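Local coordinates for protein nisin leader peptide-processing serine protease NisP (Lactococcus lactis subsp. lactis, PDB 4MZD) that processes the leader peptide of the lantibiotic nisin, probably as a subtilisin-like serine endopeptidase, at residues A[319-322]-A[323-327]; A[329-332]-A[333-337]; A[377-380]-A[381-385]. All coordinates share one frame; numbering follows the deposited sequence.

Contact 1: A[319-322]-A[323-327]; sequences KKYG and QDKFV
Lys325 reaches back along helix 316-328 to Tyr321, four residues earlier. Its CE lies over one face of the Tyr321 ring, 3.9 Å from the centroid and 28° off the normal, a CH-pi contact. CG and CD of the lysine run along the tyrosine CB, with Lys325 CD 3.6 Å from Tyr321 CB. The chain ends above the ring plane at the CD1-CE1 rim, with the ammonium Lys325 NZ 3.4 Å from Tyr321 CD1. The lysine reaches this far because CG is anti to its backbone N (chi1 174°) and the rest of the chain is extended. Lys320 CB covers the opposite ring face.

The backbone beneath is kinked. At the phi/psi of Gly322 (84/162) a CB would be jammed against the preceding carbonyl oxygen, so glycine fits here. The N atoms of Gln323 and Asp324 make no bond to the turn before. Water 1 bridges the break: it donates to Tyr321 O at 2.7 Å and accepts from Lys325 N at 2.9 Å. The next bond is direct, from Phe326 N to Gly322 O at 2.9 Å.

Further out, Tyr321 stacks on the ring of Tyr331. Buried Phe326 meets Phe318 edge-to-face and also packs on Trp336. Tyr321 and Lys325 thus pair through a methylene on the ring face and an ammonium beside the rim, which the ring may weakly attract. A water replaces their direct helical bond.

Contact 2: A[329-332]-A[333-337]; sequences QGYY and LKDWL
Tyr331 O takes two backbone donors from the next turn. Asp335 N donates to Tyr331 O at 3.0 Å, and Lys334 N to the same Tyr331 O at 3.2 Å. Gly330 O is also held twice. Leu333 N donates to Gly330 O at 3.1 Å, and water 2 donates to Gly330 O at 2.6 Å. The same water accepts a weak bond from Lys334 N. Tyr332 O receives Trp336 N at 3.0 Å.

The bonds from Asp335 N and Trp336 N are the i to i+4 bonds of the short helix 332-335. The others belong to the turn leading into it, directly after a Schellman motif in which Gly330, with positive phi, ends helix 316-328. Asp335 lies alongside Tyr331, its CB 3.2 Å from Tyr331 O, and its carboxylate plane is turned 45° from the ring. Its OD2 is satisfied by Asn317 ND2, back on the preceding helix. Trp336 NE1 gives a weak bond to Thr314 O, while Trp336 O accepts from Trp73 NE1.

The Tyr332 ring folds toward Leu333, because CG sits between N and the carbonyl carbon (chi1 64°). Leu333 CG lies over one face, 4.1 Å from the Tyr332 ring centroid. Tyr348 meets this ring edge-to-face.

Contact 3: A[377-380]-A[381-385]; sequences QLKR and FLLMN
Phe381 carries its ring away from the turn begun by Gln377, and its CB rests 3.4 Å from Gln377 O. Over one face of the ring lies the amide nitrogen of Asn385, with ND2 3.2 Å above the plane of the Phe381 ring and offset toward the rim. The Phe381 side chain also touches Val366, Leu400 and Ala407. The amide of Asn385 is fixed by two acceptors: ND2 reaches back to donate to Phe381 O at 2.9 Å with an angle of 155°, and also donates to Asn405 O. The backbone N of Asn385 bonds to Leu382 O, 3.1 Å away, where the chain leaves helix 375-384. The guanidinium of Arg380 turns back toward the start of the helix. The Arg380 side chain bends at chi3 (-84°), and its NE bonds to Asn376 OD1.

Regular helical bonds tie the two segments together. Phe381 N, Leu382 N, Leu383 N and Met384 N donate in turn to the carbonyls of Gln377, Leu378, Lys379 and Arg380. The bond from Leu383 N to Lys379 O, 3.0 Å long, is nearly straight at 167°.

On another side of the helix, Lys379 and Leu383 pack loosely, with Lys379 CE 4.1 Å from Leu383 CD1. The lysine is fully extended, and its NZ donates to the carbonyls of Glu283 and Val285. Two backbone oxygens thus hold its charged end.

One side of helix 375-384 packs against other elements of the subtilisin-like fold. Leu378 packs on Leu363, Val366 and Val367 of helix 356-370 and on Ile241 of strand 241-245. Leu382 joins Phe381 against Leu400 of helix 397-402.

All three contacts are local. Each closes only a turn, and they follow one another without nesting or crossing. Contact 1 spans the kink in helix 316-328. Contact 2 begins just past that helix and carries the chain through helix 332-335 into strand 337-340. The two touch, Tyr321 and Phe326 meeting Tyr331 and Trp336, so both helices pack together at the surface. Trp336 lies about 11 Å, between side chains, from Ser353, the predicted nucleophile. The chain then makes the antiparallel hairpin 337-340/346-349 and helix 356-370 before contact 3 on helix 375-384. Contact 3 is remote: its nearest atoms are about 17 Å from contact 2 and about 27 Å from contact 1.

Contact 1: A[319-322]-A[323-327]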
ATOM      1  N   LYS A 319      -5.530 -19.455  10.509  1.00  9.50           N
ATOM      2  CA  LYS A 319      -5.286 -19.553  11.942  1.00 10.28           C
ATOM      3  C   LYS A 319      -6.087 -20.664  12.614  1.00 10.41           C
ATOM      4  O   LYS A 319      -5.592 -21.321  13.529  1.00 12.20           O
ATOM      5  CB  LYS A 319      -5.589 -18.219  12.607  1.00 12.42           C
ATOM      6  CG  LYS A 319      -4.581 -17.161  12.292  1.00 14.42           C
ATOM      7  CD  LYS A 319      -5.022 -15.840  12.868  1.00 18.07           C
ATOM      8  CE  LYS A 319      -4.068 -14.749  12.470  1.00 20.59           C
ATOM      9  NZ  LYS A 319      -2.665 -15.147  12.737  1.00 22.73           N
ATOM     10  N   LYS A 320      -7.325 -20.869  12.185  1.00 10.65           N
ATOM     11  CA  LYS A 320      -8.142 -21.928  12.768  1.00 11.24           C
ATOM     12  C   LYS A 320      -7.662 -23.319  12.384  1.00 11.79           C
ATOM     13  O   LYS A 320      -7.645 -24.224  13.216  1.00 13.37           O
ATOM     14  CB  LYS A 320      -9.602 -21.796  12.347  1.00 12.43           C
ATOM     15  CG  LYS A 320     -10.362 -20.720  13.067  1.00 13.03           C
ATOM     16  CD  LYS A 320     -11.857 -20.923  12.923  1.00 14.46           C
ATOM     17  CE  LYS A 320     -12.323 -20.658  11.507  1.00 16.14           C
ATOM     18  NZ  LYS A 320     -13.809 -20.678  11.420  1.00 18.41           N
ATOM     19  N   TYR A 321      -7.301 -23.498  11.119  1.00 11.43           N
ATOM     20  CA  TYR A 321      -7.131 -24.842  10.584  1.00 11.88           C
ATOM     21  C   TYR A 321      -5.690 -25.275  10.394  1.00 12.30           C
ATOM     22  O   TYR A 321      -5.415 -26.462  10.282  1.00 13.84           O
ATOM     23  CB  TYR A 321      -7.912 -24.989   9.278  1.00 12.74           C
ATOM     24  CG  TYR A 321      -9.369 -24.631   9.445  1.00 12.26           C
ATOM     25  CD1 TYR A 321     -10.126 -25.210  10.452  1.00 13.43           C
ATOM     26  CD2 TYR A 321      -9.973 -23.684   8.635  1.00 12.83           C
ATOM     27  CE1 TYR A 321     -11.453 -24.876  10.631  1.00 14.46           C
ATOM     28  CE2 TYR A 321     -11.297 -23.337   8.810  1.00 13.70           C
ATOM     29  CZ  TYR A 321     -12.030 -23.936   9.812  1.00 14.86           C
ATOM     30  OH  TYR A 321     -13.346 -23.596   9.989  1.00 17.57           O
ATOM     31  N   GLY A 322      -4.776 -24.314  10.360  1.00 11.32           N
ATOM     32  CA  GLY A 322      -3.385 -24.620  10.116  1.00 12.27           C
ATOM     33  C   GLY A 322      -3.081 -24.738   8.636  1.00 11.86           C
ATOM     34  O   GLY A 322      -3.974 -24.924   7.799  1.00 11.73           O
ATOM     35  N   GLN A 323      -1.800 -24.646   8.324  1.00 13.26           N
ATOM     36  CA  GLN A 323      -1.338 -24.589   6.952  1.00 14.10           C
ATOM     37  C   GLN A 323      -1.754 -25.785   6.093  1.00 13.98           C
ATOM     38  O   GLN A 323      -2.187 -25.612   4.955  1.00 13.98           O
ATOM     39  CB  GLN A 323       0.176 -24.445   6.960  1.00 15.83           C
ATOM     40  CG  GLN A 323       0.789 -24.331   5.603  1.00 17.56           C
ATOM     41  CD  GLN A 323       2.258 -24.035   5.701  1.00 19.54           C
ATOM     42  OE1 GLN A 323       3.072 -24.929   5.932  1.00 22.33           O
ATOM     43  NE2 GLN A 323       2.606 -22.767   5.563  1.00 19.12           N
ATOM     44  N   ASP A 324      -1.627 -26.998   6.618  1.00 15.07           N
ATOM     45  CA  ASP A 324      -1.920 -28.171   5.799  1.00 16.80           C
ATOM     46  C   ASP A 324      -3.363 -28.185   5.308  1.00 14.80           C
ATOM     47  O   ASP A 324      -3.623 -28.399   4.125  1.00 15.52           O
ATOM     48  CB  ASP A 324      -1.591 -29.458   6.555  1.00 20.51           C
ATOM     49  CG  ASP A 324      -0.104 -29.630   6.778  1.00 24.28           C
ATOM     50  OD1 ASP A 324       0.677 -29.195   5.902  1.00 26.15           O
ATOM     51  OD2 ASP A 324       0.285 -30.187   7.824  1.00 25.85           O
ATOM     52  N   LYS A 325      -4.298 -27.954   6.220  1.00 14.31           N
ATOM     53  CA  LYS A 325      -5.719 -27.953   5.885  1.00 14.47           C
ATOM     54  C   LYS A 325      -6.104 -26.717   5.071  1.00 12.66           C
ATOM     55  O   LYS A 325      -6.941 -26.788   4.172  1.00 13.02           O
ATOM     56  CB  LYS A 325      -6.563 -28.048   7.162  1.00 16.91           C
ATOM     57  CG  LYS A 325      -8.071 -27.909   6.959  1.00 20.02           C
ATOM     58  CD  LYS A 325      -8.846 -28.253   8.229  1.00 22.27           C
ATOM     59  CE  LYS A 325     -10.321 -27.888   8.097  1.00 23.49           C
ATOM     60  NZ  LYS A 325     -11.110 -28.272   9.305  1.00 24.89           N
ATOM     61  N   PHE A 326      -5.502 -25.579   5.404  1.00 11.79           N
ATOM     62  CA  PHE A 326      -5.716 -24.345   4.658  1.00 12.01           C
ATOM     63  C   PHE A 326      -5.444 -24.582   3.180  1.00 12.16           C
ATOM     64  O   PHE A 326      -6.204 -24.152   2.311  1.00 12.10           O
ATOM     65  CB  PHE A 326      -4.792 -23.248   5.203  1.00 11.76           C
ATOM     66  CG  PHE A 326      -4.933 -21.914   4.512  1.00 11.67           C
ATOM     67  CD1 PHE A 326      -6.040 -21.108   4.738  1.00 11.37           C
ATOM     68  CD2 PHE A 326      -3.944 -21.456   3.653  1.00 12.47           C
ATOM     69  CE1 PHE A 326      -6.161 -19.887   4.101  1.00 11.41           C
ATOM     70  CE2 PHE A 326      -4.059 -20.228   3.026  1.00 12.31           C
ATOM     71  CZ  PHE A 326      -5.164 -19.441   3.252  1.00 11.70           C
ATOM     72  N   VAL A 327      -4.349 -25.275   2.902  1.00 12.92           N
ATOM     73  CA  VAL A 327      -3.957 -25.544   1.533  1.00 15.27           C
ATOM     74  C   VAL A 327      -4.742 -26.721   0.950  1.00 15.81           C
ATOM     75  O   VAL A 327      -5.326 -26.606  -0.123  1.00 16.31           O
ATOM     76  CB  VAL A 327      -2.437 -25.790   1.423  1.00 16.77           C
ATOM     77  CG1 VAL A 327      -2.056 -26.179   0.004  1.00 17.71           C
ATOM     78  CG2 VAL A 327      -1.668 -24.551   1.859  1.00 17.46           C
TER
HETATM   79  O   HOH W   1      -3.643 -28.108   9.045  1.00 15.97           O

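Contact 2: A[329-332]-A[333-337]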
ATOM      1  N   GLN A 329      -7.564 -28.068   1.671  1.00 18.02           N
ATOM      2  CA  GLN A 329      -8.999 -27.855   1.499  1.00 18.16           C
ATOM      3  C   GLN A 329      -9.305 -26.610   0.661  1.00 17.68           C
ATOM      4  O   GLN A 329     -10.469 -26.252   0.472  1.00 18.90           O
ATOM      5  CB  GLN A 329      -9.720 -27.806   2.850  1.00 20.56           C
ATOM      6  CG  GLN A 329      -9.632 -29.111   3.629  1.00 23.81           C
ATOM      7  CD  GLN A 329     -10.507 -29.129   4.871  1.00 26.83           C
ATOM      8  OE1 GLN A 329     -11.244 -28.181   5.141  1.00 28.41           O
ATOM      9  NE2 GLN A 329     -10.429 -30.214   5.633  1.00 27.77           N
ATOM     10  N   GLY A 330      -8.258 -25.950   0.166  1.00 15.56           N
ATOM     11  CA  GLY A 330      -8.408 -24.866  -0.791  1.00 14.50           C
ATOM     12  C   GLY A 330      -8.923 -23.547  -0.244  1.00 12.88           C
ATOM     13  O   GLY A 330      -9.437 -22.724  -1.008  1.00 12.54           O
ATOM     14  N   TYR A 331      -8.776 -23.322   1.061  1.00 12.71           N
ATOM     15  CA  TYR A 331      -9.213 -22.063   1.653  1.00 11.53           C
ATOM     16  C   TYR A 331      -8.545 -20.863   0.996  1.00 10.16           C
ATOM     17  O   TYR A 331      -9.154 -19.795   0.877  1.00  9.94           O
ATOM     18  CB  TYR A 331      -8.933 -22.047   3.158  1.00 12.22           C
ATOM     19  CG  TYR A 331      -9.902 -22.869   3.978  1.00 13.07           C
ATOM     20  CD1 TYR A 331     -11.102 -22.323   4.409  1.00 14.89           C
ATOM     21  CD2 TYR A 331      -9.623 -24.191   4.309  1.00 14.78           C
ATOM     22  CE1 TYR A 331     -11.994 -23.065   5.156  1.00 16.31           C
ATOM     23  CE2 TYR A 331     -10.511 -24.941   5.057  1.00 16.43           C
ATOM     24  CZ  TYR A 331     -11.691 -24.369   5.473  1.00 16.95           C
ATOM     25  OH  TYR A 331     -12.581 -25.105   6.213  1.00 19.35           O
ATOM     26  N   TYR A 332      -7.290 -21.032   0.586  1.00 10.17           N
ATOM     27  CA  TYR A 332      -6.536 -19.924   0.011  1.00 10.93           C
ATOM     28  C   TYR A 332      -7.196 -19.355  -1.246  1.00 10.11           C
ATOM     29  O   TYR A 332      -6.986 -18.193  -1.571  1.00  9.85           O
ATOM     30  CB  TYR A 332      -5.091 -20.337  -0.301  1.00 11.70           C
ATOM     31  CG  TYR A 332      -4.996 -21.413  -1.353  1.00 10.98           C
ATOM     32  CD1 TYR A 332      -4.857 -21.091  -2.696  1.00 11.16           C
ATOM     33  CD2 TYR A 332      -5.051 -22.752  -1.004  1.00 12.90           C
ATOM     34  CE1 TYR A 332      -4.778 -22.072  -3.655  1.00 12.45           C
ATOM     35  CE2 TYR A 332      -4.973 -23.739  -1.953  1.00 13.77           C
ATOM     36  CZ  TYR A 332      -4.838 -23.395  -3.280  1.00 13.28           C
ATOM     37  OH  TYR A 332      -4.765 -24.382  -4.231  1.00 15.92           O
ATOM     38  N   LEU A 333      -7.975 -20.168  -1.959  1.00  9.62           N
ATOM     39  CA  LEU A 333      -8.577 -19.717  -3.211  1.00  9.80           C
ATOM     40  C   LEU A 333      -9.507 -18.530  -3.015  1.00  9.62           C
ATOM     41  O   LEU A 333      -9.623 -17.668  -3.891  1.00 11.60           O
ATOM     42  CB  LEU A 333      -9.345 -20.857  -3.878  1.00 11.09           C
ATOM     43  CG  LEU A 333      -8.501 -22.037  -4.352  1.00 12.13           C
ATOM     44  CD1 LEU A 333      -9.379 -23.246  -4.619  1.00 13.34           C
ATOM     45  CD2 LEU A 333      -7.715 -21.657  -5.600  1.00 13.06           C
ATOM     46  N   LYS A 334     -10.184 -18.499  -1.872  1.00  9.44           N
ATOM     47  CA  LYS A 334     -11.090 -17.403  -1.556  1.00 10.28           C
ATOM     48  C   LYS A 334     -10.538 -16.458  -0.495  1.00  8.24           C
ATOM     49  O   LYS A 334     -10.984 -15.320  -0.401  1.00  9.31           O
ATOM     50  CB  LYS A 334     -12.449 -17.939  -1.112  1.00 13.63           C
ATOM     51  CG  LYS A 334     -13.173 -18.718  -2.189  1.00 18.01           C
ATOM     52  CD  LYS A 334     -14.606 -19.031  -1.789  1.00 21.60           C
ATOM     53  CE  LYS A 334     -14.683 -19.661  -0.410  1.00 24.33           C
ATOM     54  NZ  LYS A 334     -14.682 -18.645   0.680  1.00 26.03           N
ATOM     55  N   ASP A 335      -9.582 -16.929   0.303  1.00  8.42           N
ATOM     56  CA  ASP A 335      -9.098 -16.158   1.449  1.00  8.14           C
ATOM     57  C   ASP A 335      -7.920 -15.260   1.110  1.00  8.00           C
ATOM     58  O   ASP A 335      -7.749 -14.196   1.714  1.00  7.88           O
ATOM     59  CB  ASP A 335      -8.647 -17.086   2.576  1.00  8.46           C
ATOM     60  CG  ASP A 335      -9.793 -17.762   3.298  1.00  8.93           C
ATOM     61  OD1 ASP A 335     -10.963 -17.617   2.887  1.00  9.87           O
ATOM     62  OD2 ASP A 335      -9.486 -18.477   4.272  1.00  9.94           O
ATOM     63  N   TRP A 336      -7.072 -15.719   0.192  1.00  7.93           N
ATOM     64  CA  TRP A 336      -5.893 -14.965  -0.204  1.00  7.87           C
ATOM     65  C   TRP A 336      -6.080 -14.516  -1.641  1.00  7.92           C
ATOM     66  O   TRP A 336      -7.000 -14.973  -2.327  1.00  9.24           O
ATOM     67  CB  TRP A 336      -4.618 -15.789  -0.013  1.00  8.03           C
ATOM     68  CG  TRP A 336      -4.267 -16.029   1.432  1.00  7.98           C
ATOM     69  CD1 TRP A 336      -4.964 -15.608   2.534  1.00  8.35           C
ATOM     70  CD2 TRP A 336      -3.128 -16.744   1.924  1.00  9.68           C
ATOM     71  NE1 TRP A 336      -4.326 -16.022   3.677  1.00  9.01           N
ATOM     72  CE2 TRP A 336      -3.199 -16.722   3.331  1.00  9.60           C
ATOM     73  CE3 TRP A 336      -2.051 -17.397   1.311  1.00 11.30           C
ATOM     74  CZ2 TRP A 336      -2.236 -17.330   4.135  1.00 11.46           C
ATOM     75  CZ3 TRP A 336      -1.097 -18.004   2.112  1.00 13.20           C
ATOM     76  CH2 TRP A 336      -1.197 -17.963   3.512  1.00 12.94           C
ATOM     77  N   LEU A 337      -5.235 -13.604  -2.091  1.00  8.35           N
ATOM     78  CA  LEU A 337      -5.428 -13.070  -3.422  1.00  9.60           C
ATOM     79  C   LEU A 337      -4.236 -13.362  -4.328  1.00  8.11           C
ATOM     80  O   LEU A 337      -3.081 -13.445  -3.910  1.00  8.62           O
ATOM     81  CB  LEU A 337      -5.833 -11.603  -3.396  1.00 12.44           C
ATOM     82  CG  LEU A 337      -4.796 -10.678  -2.793  1.00 12.77           C
ATOM     83  CD1 LEU A 337      -4.004 -10.009  -3.888  1.00 12.03           C
ATOM     84  CD2 LEU A 337      -5.466  -9.612  -1.927  1.00 14.29           C
TER
HETATM   85  O   HOH W   2     -11.478 -21.121  -0.985  1.00 20.52           O

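Contact 3: A[377-380]-A[381-385]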
ATOM      1  N   GLN A 377      -9.096  17.998  -3.659  1.00 19.28           N
ATOM      2  CA  GLN A 377     -10.332  17.694  -4.362  1.00 19.64           C
ATOM      3  C   GLN A 377     -10.443  16.184  -4.609  1.00 18.47           C
ATOM      4  O   GLN A 377     -11.514  15.586  -4.476  1.00 18.93           O
ATOM      5  CB  GLN A 377     -10.339  18.470  -5.684  1.00 21.25           C
ATOM      6  CG  GLN A 377     -11.585  18.323  -6.537  1.00 22.82           C
ATOM      7  CD  GLN A 377     -11.412  18.976  -7.901  1.00 24.22           C
ATOM      8  OE1 GLN A 377     -10.285  19.164  -8.371  1.00 24.92           O
ATOM      9  NE2 GLN A 377     -12.522  19.327  -8.540  1.00 25.27           N
ATOM     10  N   LEU A 378      -9.316  15.566  -4.939  1.00 17.77           N
ATOM     11  CA  LEU A 378      -9.280  14.150  -5.263  1.00 17.16           C
ATOM     12  C   LEU A 378      -9.721  13.253  -4.097  1.00 17.21           C
ATOM     13  O   LEU A 378     -10.541  12.347  -4.281  1.00 17.00           O
ATOM     14  CB  LEU A 378      -7.880  13.772  -5.749  1.00 16.40           C
ATOM     15  CG  LEU A 378      -7.709  12.334  -6.233  1.00 15.68           C
ATOM     16  CD1 LEU A 378      -8.637  12.028  -7.399  1.00 15.81           C
ATOM     17  CD2 LEU A 378      -6.260  12.089  -6.616  1.00 15.54           C
ATOM     18  N   LYS A 379      -9.186  13.499  -2.901  1.00 17.61           N
ATOM     19  CA  LYS A 379      -9.574  12.701  -1.737  1.00 18.20           C
ATOM     20  C   LYS A 379     -11.060  12.870  -1.414  1.00 19.20           C
ATOM     21  O   LYS A 379     -11.756  11.892  -1.134  1.00 19.09           O
ATOM     22  CB  LYS A 379      -8.711  13.008  -0.505  1.00 19.40           C
ATOM     23  CG  LYS A 379      -9.057  12.154   0.713  1.00 19.83           C
ATOM     24  CD  LYS A 379      -8.066  12.324   1.865  1.00 19.93           C
ATOM     25  CE  LYS A 379      -8.556  11.579   3.107  1.00 20.25           C
ATOM     26  NZ  LYS A 379      -7.655  11.687   4.290  1.00 19.90           N
ATOM     27  N   ARG A 380     -11.548  14.107  -1.458  1.00 19.59           N
ATOM     28  CA  ARG A 380     -12.966  14.369  -1.229  1.00 20.27           C
ATOM     29  C   ARG A 380     -13.818  13.584  -2.221  1.00 18.82           C
ATOM     30  O   ARG A 380     -14.834  12.986  -1.859  1.00 19.15           O
ATOM     31  CB  ARG A 380     -13.275  15.870  -1.330  1.00 21.86           C
ATOM     32  CG  ARG A 380     -12.743  16.705  -0.164  1.00 23.76           C
ATOM     33  CD  ARG A 380     -13.180  18.168  -0.242  1.00 25.84           C
ATOM     34  NE  ARG A 380     -12.311  18.969  -1.102  1.00 27.57           N
ATOM     35  CZ  ARG A 380     -12.704  19.553  -2.230  1.00 29.06           C
ATOM     36  NH1 ARG A 380     -11.841  20.261  -2.947  1.00 29.65           N
ATOM     37  NH2 ARG A 380     -13.959  19.433  -2.640  1.00 29.66           N
ATOM     38  N   PHE A 381     -13.399  13.585  -3.480  1.00 17.68           N
ATOM     39  CA  PHE A 381     -14.138  12.894  -4.524  1.00 16.61           C
ATOM     40  C   PHE A 381     -14.196  11.389  -4.259  1.00 14.90           C
ATOM     41  O   PHE A 381     -15.244  10.762  -4.402  1.00 15.02           O
ATOM     42  CB  PHE A 381     -13.518  13.193  -5.889  1.00 16.67           C
ATOM     43  CG  PHE A 381     -14.196  12.501  -7.029  1.00 16.65           C
ATOM     44  CD1 PHE A 381     -15.419  12.939  -7.504  1.00 16.85           C
ATOM     45  CD2 PHE A 381     -13.607  11.409  -7.635  1.00 17.24           C
ATOM     46  CE1 PHE A 381     -16.036  12.298  -8.562  1.00 17.11           C
ATOM     47  CE2 PHE A 381     -14.220  10.765  -8.693  1.00 17.62           C
ATOM     48  CZ  PHE A 381     -15.434  11.210  -9.157  1.00 17.53           C
ATOM     49  N   LEU A 382     -13.064  10.812  -3.867  1.00 14.10           N
ATOM     50  CA  LEU A 382     -13.004   9.386  -3.565  1.00 14.22           C
ATOM     51  C   LEU A 382     -13.981   9.022  -2.458  1.00 15.48           C
ATOM     52  O   LEU A 382     -14.774   8.088  -2.589  1.00 15.64           O
ATOM     53  CB  LEU A 382     -11.588   8.980  -3.144  1.00 13.52           C
ATOM     54  CG  LEU A 382     -11.432   7.544  -2.625  1.00 13.05           C
ATOM     55  CD1 LEU A 382     -11.643   6.517  -3.734  1.00 13.08           C
ATOM     56  CD2 LEU A 382     -10.070   7.363  -1.964  1.00 13.59           C
ATOM     57  N   LEU A 383     -13.916   9.754  -1.353  1.00 17.15           N
ATOM     58  CA  LEU A 383     -14.719   9.396  -0.195  1.00 19.15           C
ATOM     59  C   LEU A 383     -16.219   9.561  -0.444  1.00 18.80           C
ATOM     60  O   LEU A 383     -17.019   8.789   0.081  1.00 20.46           O
ATOM     61  CB  LEU A 383     -14.253  10.155   1.051  1.00 21.29           C
ATOM     62  CG  LEU A 383     -12.816   9.830   1.474  1.00 23.52           C
ATOM     63  CD1 LEU A 383     -12.462  10.482   2.803  1.00 24.11           C
ATOM     64  CD2 LEU A 383     -12.602   8.328   1.543  1.00 24.23           C
ATOM     65  N   MET A 384     -16.598  10.547  -1.248  0.53 18.26           N
ATOM     66  CA  MET A 384     -18.009  10.770  -1.544  0.53 18.46           C
ATOM     67  C   MET A 384     -18.575   9.706  -2.475  0.53 17.00           C
ATOM     68  O   MET A 384     -19.787   9.483  -2.511  0.53 16.97           O
ATOM     69  CB  MET A 384     -18.213  12.151  -2.159  0.53 20.05           C
ATOM     70  CG  MET A 384     -17.756  13.280  -1.267  0.53 21.40           C
ATOM     71  SD  MET A 384     -18.220  14.895  -1.904  0.53 22.97           S
ATOM     72  CE  MET A 384     -18.017  14.668  -3.667  0.53 23.17           C
ATOM     73  N   ASN A 385     -17.698   9.053  -3.231  1.00 15.71           N
ATOM     74  CA  ASN A 385     -18.124   8.076  -4.230  1.00 15.03           C
ATOM     75  C   ASN A 385     -17.637   6.667  -3.909  1.00 14.67           C
ATOM     76  O   ASN A 385     -17.335   5.864  -4.801  1.00 14.80           O
ATOM     77  CB  ASN A 385     -17.697   8.507  -5.632  1.00 15.31           C
ATOM     78  CG  ASN A 385     -18.398   9.778  -6.079  1.00 15.59           C
ATOM     79  OD1 ASN A 385     -19.576   9.757  -6.437  1.00 16.61           O
ATOM     80  ND2 ASN A 385     -17.681  10.890  -6.048  1.00 15.47           N
TER